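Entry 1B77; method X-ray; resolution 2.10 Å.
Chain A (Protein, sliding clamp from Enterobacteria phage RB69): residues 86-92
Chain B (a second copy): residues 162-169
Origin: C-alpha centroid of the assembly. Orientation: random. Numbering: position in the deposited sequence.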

ATOM      1  N   THR A  86     -31.164   3.207   2.148  1.00 30.20           N
ATOM      2  CA  THR A  86     -32.260   2.256   2.357  1.00 30.29           C
ATOM      3  C   THR A  86     -32.756   2.138   3.807  1.00 30.23           C
ATOM      4  O   THR A  86     -33.899   2.488   4.097  1.00 30.06           O
ATOM      5  CB  THR A  86     -31.879   0.853   1.846  1.00 30.61           C
ATOM      6  OG1 THR A  86     -31.378   0.956   0.504  1.00 30.91           O
ATOM      7  CG2 THR A  86     -33.108  -0.064   1.842  1.00 30.42           C
ATOM      8  N   ARG A  87     -31.910   1.650   4.713  1.00 30.38           N
ATOM      9  CA  ARG A  87     -32.310   1.507   6.118  1.00 30.27           C
ATOM     10  C   ARG A  87     -31.515   2.401   7.063  1.00 29.27           C
ATOM     11  O   ARG A  87     -31.625   2.267   8.279  1.00 28.94           O
ATOM     12  CB  ARG A  87     -32.116   0.072   6.612  1.00 31.99           C
ATOM     13  CG  ARG A  87     -32.473  -1.026   5.653  1.00 34.50           C
ATOM     14  CD  ARG A  87     -31.200  -1.661   5.133  1.00 36.72           C
ATOM     15  NE  ARG A  87     -31.411  -3.019   4.643  1.00 38.34           N
ATOM     16  CZ  ARG A  87     -30.465  -3.760   4.072  1.00 39.15           C
ATOM     17  NH1 ARG A  87     -29.242  -3.265   3.917  1.00 39.58           N
ATOM     18  NH2 ARG A  87     -30.740  -4.995   3.655  1.00 39.69           N
ATOM     19  N   SER A  88     -30.706   3.298   6.523  1.00 28.19           N
ATOM     20  CA  SER A  88     -29.900   4.152   7.377  1.00 27.34           C
ATOM     21  C   SER A  88     -29.839   5.577   6.875  1.00 27.10           C
ATOM     22  O   SER A  88     -30.302   5.884   5.771  1.00 27.31           O
ATOM     23  CB  SER A  88     -28.485   3.585   7.483  1.00 26.83           C
ATOM     24  OG  SER A  88     -27.927   3.417   6.192  1.00 25.96           O
ATOM     25  N   THR A  89     -29.249   6.440   7.694  1.00 26.59           N
ATOM     26  CA  THR A  89     -29.105   7.850   7.369  1.00 26.25           C
ATOM     27  C   THR A  89     -27.718   8.325   7.820  1.00 26.25           C
ATOM     28  O   THR A  89     -27.233   7.948   8.889  1.00 26.32           O
ATOM     29  CB  THR A  89     -30.188   8.689   8.096  1.00 26.18           C
ATOM     30  OG1 THR A  89     -31.485   8.202   7.741  1.00 26.55           O
ATOM     31  CG2 THR A  89     -30.088  10.160   7.721  1.00 26.00           C
ATOM     32  N   VAL A  90     -27.074   9.135   6.993  1.00 26.02           N
ATOM     33  CA  VAL A  90     -25.770   9.673   7.335  1.00 25.95           C
ATOM     34  C   VAL A  90     -25.879  11.186   7.339  1.00 26.30           C
ATOM     35  O   VAL A  90     -26.352  11.779   6.373  1.00 26.43           O
ATOM     36  CB  VAL A  90     -24.678   9.277   6.303  1.00 25.87           C
ATOM     37  CG1 VAL A  90     -23.364   9.985   6.645  1.00 24.98           C
ATOM     38  CG2 VAL A  90     -24.481   7.767   6.284  1.00 25.13           C
ATOM     39  N   TYR A  91     -25.452  11.815   8.429  1.00 26.66           N
ATOM     40  CA  TYR A  91     -25.481  13.265   8.504  1.00 26.93           C
ATOM     41  C   TYR A  91     -24.055  13.766   8.336  1.00 27.00           C
ATOM     42  O   TYR A  91     -23.122  13.188   8.892  1.00 27.28           O
ATOM     43  CB  TYR A  91     -26.055  13.732   9.843  1.00 27.73           C
ATOM     44  CG  TYR A  91     -27.460  13.243  10.090  1.00 28.40           C
ATOM     45  CD1 TYR A  91     -28.546  13.815   9.428  1.00 28.60           C
ATOM     46  CD2 TYR A  91     -27.704  12.198  10.975  1.00 28.63           C
ATOM     47  CE1 TYR A  91     -29.846  13.356   9.642  1.00 28.82           C
ATOM     48  CE2 TYR A  91     -28.995  11.733  11.198  1.00 29.01           C
ATOM     49  CZ  TYR A  91     -30.060  12.312  10.531  1.00 28.80           C
ATOM     50  OH  TYR A  91     -31.330  11.834  10.754  1.00 28.98           O
ATOM     51  N   TRP A  92     -23.886  14.826   7.549  1.00 26.57           N
ATOM     52  CA  TRP A  92     -22.568  15.400   7.309  1.00 26.18           C
ATOM     53  C   TRP A  92     -22.633  16.903   7.573  1.00 25.95           C
ATOM     54  O   TRP A  92     -23.579  17.575   7.176  1.00 25.91           O
ATOM     55  CB  TRP A  92     -22.121  15.118   5.867  1.00 26.29           C
ATOM     56  CG  TRP A  92     -20.669  15.423   5.614  1.00 25.89           C
ATOM     57  CD1 TRP A  92     -20.132  16.623   5.239  1.00 25.87           C
ATOM     58  CD2 TRP A  92     -19.566  14.518   5.754  1.00 25.56           C
ATOM     59  NE1 TRP A  92     -18.767  16.520   5.137  1.00 25.41           N
ATOM     60  CE2 TRP A  92     -18.392  15.240   5.450  1.00 25.55           C
ATOM     61  CE3 TRP A  92     -19.459  13.165   6.115  1.00 25.73           C
ATOM     62  CZ2 TRP A  92     -17.120  14.656   5.485  1.00 25.07           C
ATOM     63  CZ3 TRP A  92     -18.187  12.582   6.155  1.00 25.54           C
ATOM     64  CH2 TRP A  92     -17.038  13.332   5.843  1.00 25.42           C
TER
ATOM     65  N   ARG B 162     -26.249  14.538  19.453  1.00 29.40           N
ATOM     66  CA  ARG B 162     -26.258  14.871  18.037  1.00 29.21           C
ATOM     67  C   ARG B 162     -25.752  13.734  17.158  1.00 28.87           C
ATOM     68  O   ARG B 162     -24.604  13.739  16.738  1.00 28.71           O
ATOM     69  CB  ARG B 162     -25.418  16.129  17.804  1.00 29.69           C
ATOM     70  CG  ARG B 162     -25.912  17.343  18.585  1.00 30.35           C
ATOM     71  CD  ARG B 162     -25.032  18.561  18.358  1.00 31.02           C
ATOM     72  NE  ARG B 162     -23.712  18.423  18.972  1.00 31.73           N
ATOM     73  CZ  ARG B 162     -23.463  18.593  20.268  1.00 32.32           C
ATOM     74  NH1 ARG B 162     -24.446  18.916  21.104  1.00 32.94           N
ATOM     75  NH2 ARG B 162     -22.228  18.441  20.733  1.00 32.25           N
ATOM     76  N   PRO B 163     -26.616  12.753  16.861  1.00 28.58           N
ATOM     77  CA  PRO B 163     -26.264  11.601  16.028  1.00 28.38           C
ATOM     78  C   PRO B 163     -25.740  11.944  14.637  1.00 28.22           C
ATOM     79  O   PRO B 163     -26.317  12.772  13.926  1.00 28.35           O
ATOM     80  CB  PRO B 163     -27.565  10.810  15.978  1.00 28.53           C
ATOM     81  CG  PRO B 163     -28.609  11.861  16.143  1.00 28.89           C
ATOM     82  CD  PRO B 163     -28.035  12.688  17.247  1.00 28.61           C
ATOM     83  N   LYS B 164     -24.649  11.286  14.255  1.00 27.66           N
ATOM     84  CA  LYS B 164     -24.014  11.505  12.956  1.00 27.31           C
ATOM     85  C   LYS B 164     -24.377  10.370  11.997  1.00 26.85           C
ATOM     86  O   LYS B 164     -24.105  10.432  10.795  1.00 26.76           O
ATOM     87  CB  LYS B 164     -22.494  11.581  13.141  1.00 27.80           C
ATOM     88  CG  LYS B 164     -22.084  12.547  14.250  1.00 28.38           C
ATOM     89  CD  LYS B 164     -20.589  12.589  14.486  1.00 28.97           C
ATOM     90  CE  LYS B 164     -19.871  13.420  13.442  1.00 29.62           C
ATOM     91  NZ  LYS B 164     -18.406  13.488  13.736  1.00 29.57           N
ATOM     92  N   TYR B 165     -25.001   9.339  12.549  1.00 25.79           N
ATOM     93  CA  TYR B 165     -25.419   8.177  11.787  1.00 25.39           C
ATOM     94  C   TYR B 165     -26.550   7.497  12.539  1.00 25.55           C
ATOM     95  O   TYR B 165     -26.647   7.587  13.772  1.00 25.22           O
ATOM     96  CB  TYR B 165     -24.253   7.200  11.634  1.00 25.00           C
ATOM     97  CG  TYR B 165     -24.594   5.880  10.974  1.00 24.12           C
ATOM     98  CD1 TYR B 165     -24.901   5.807   9.619  1.00 24.19           C
ATOM     99  CD2 TYR B 165     -24.545   4.692  11.700  1.00 24.26           C
ATOM    100  CE1 TYR B 165     -25.139   4.575   8.995  1.00 23.76           C
ATOM    101  CE2 TYR B 165     -24.784   3.464  11.093  1.00 24.13           C
ATOM    102  CZ  TYR B 165     -25.076   3.409   9.741  1.00 24.02           C
ATOM    103  OH  TYR B 165     -25.281   2.184   9.142  1.00 24.14           O
ATOM    104  N   SER B 166     -27.402   6.815  11.787  1.00 25.46           N
ATOM    105  CA  SER B 166     -28.521   6.100  12.364  1.00 26.13           C
ATOM    106  C   SER B 166     -28.859   4.913  11.473  1.00 26.36           C
ATOM    107  O   SER B 166     -28.998   5.059  10.257  1.00 26.78           O
ATOM    108  CB  SER B 166     -29.724   7.028  12.489  1.00 26.45           C
ATOM    109  OG  SER B 166     -30.743   6.397  13.237  1.00 28.20           O
ATOM    110  N   LEU B 167     -28.972   3.737  12.081  1.00 26.49           N
ATOM    111  CA  LEU B 167     -29.289   2.517  11.353  1.00 26.66           C
ATOM    112  C   LEU B 167     -30.467   1.837  12.028  1.00 26.83           C
ATOM    113  O   LEU B 167     -30.474   1.660  13.246  1.00 26.53           O
ATOM    114  CB  LEU B 167     -28.088   1.570  11.343  1.00 26.91           C
ATOM    115  CG  LEU B 167     -28.327   0.136  10.837  1.00 26.99           C
ATOM    116  CD1 LEU B 167     -28.440   0.126   9.313  1.00 26.69           C
ATOM    117  CD2 LEU B 167     -27.184  -0.754  11.290  1.00 26.87           C
ATOM    118  N   THR B 168     -31.461   1.464  11.228  1.00 26.93           N
ATOM    119  CA  THR B 168     -32.666   0.812  11.733  1.00 27.30           C
ATOM    120  C   THR B 168     -32.458  -0.691  11.727  1.00 27.63           C
ATOM    121  O   THR B 168     -32.096  -1.262  10.703  1.00 27.63           O
ATOM    122  CB  THR B 168     -33.886   1.142  10.846  1.00 27.59           C
ATOM    123  OG1 THR B 168     -34.107   2.557  10.843  1.00 26.85           O
ATOM    124  CG2 THR B 168     -35.139   0.434  11.370  1.00 27.82           C
ATOM    125  N   LEU B 169     -32.692  -1.345  12.859  1.00 28.14           N
ATOM    126  CA  LEU B 169     -32.489  -2.786  12.914  1.00 29.02           C
ATOM    127  C   LEU B 169     -33.763  -3.619  12.754  1.00 29.99           C
ATOM    128  O   LEU B 169     -34.082  -4.070  11.664  1.00 30.43           O
ATOM    129  CB  LEU B 169     -31.770  -3.157  14.215  1.00 28.25           C
ATOM    130  CG  LEU B 169     -30.405  -2.497  14.420  1.00 27.82           C
ATOM    131  CD1 LEU B 169     -29.863  -2.843  15.795  1.00 27.63           C
ATOM    132  CD2 LEU B 169     -29.443  -2.954  13.335  1.00 27.10           C
TER
HETATM  133  O   HOH W   1     -32.073   6.116   9.250  1.00 33.83           O

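Two strands from separate copies of the sliding clamp, residues 88-92 of chain A and 165-169 of chain B, run antiparallel and join through main-chain hydrogen bonds, so one sheet continues across the subunit boundary.

The ladder begins just before the chain A strand, at Arg87(A), whose carbonyl O accepts a hydrogen bond from Thr168(B) N at 3.1 Å. Its CB points toward chain B, but the long side chain then leads its charged guanidinium away, where it remains exposed.

Ser88(A) faces Leu167(B) in a non-hydrogen-bonded pair, with the CA atoms 4.3 Å apart. A small side chain suits this buried place: Ser88(A) CB lies 3.8 Å from Tyr165(B) CE1 and 3.9 Å from Leu167(B) CD1, while its hydroxyl is satisfied elsewhere in the structure.

Thr89(A), a beta-branched residue at home in an extended strand, pairs with Ser166(B) through two hydrogen bonds: Thr89(A) N to Ser166(B) O at 2.9 Å, and Ser166(B) N to Thr89(A) O at 3.1 Å. Both side chains lie on the opposite face from Ser88(A), partly exposed, as suits hydroxyl groups. There a water sits 2.6 Å from Thr89(A) OG1, hydrogen-bonded to it, and donates a weak bond to Ser166(B) O at 3.4 Å. Thr89(A) O also receives a CA-H...O contact from Tyr165(B) CA at 3.4 Å.

Val90(A) returns to the buried face opposite Tyr165(B). Its CG2 meets Tyr165(B) CD1 at 3.9 Å, near the plane of the ring and at its edge, an apolar contact fitting for a branched aliphatic residue.

Tyr91(A) closes the ladder, its N donating to Lys164(B) O at 3.1 Å. The ring borders the chain B backbone: Tyr91(A) CD2 lies 3.3 Å from Pro163(B) O, and Tyr165(B) N approaches the ring edge, 4.2 Å from Tyr91(A) CD2. Trp92(A) points away and makes no contact.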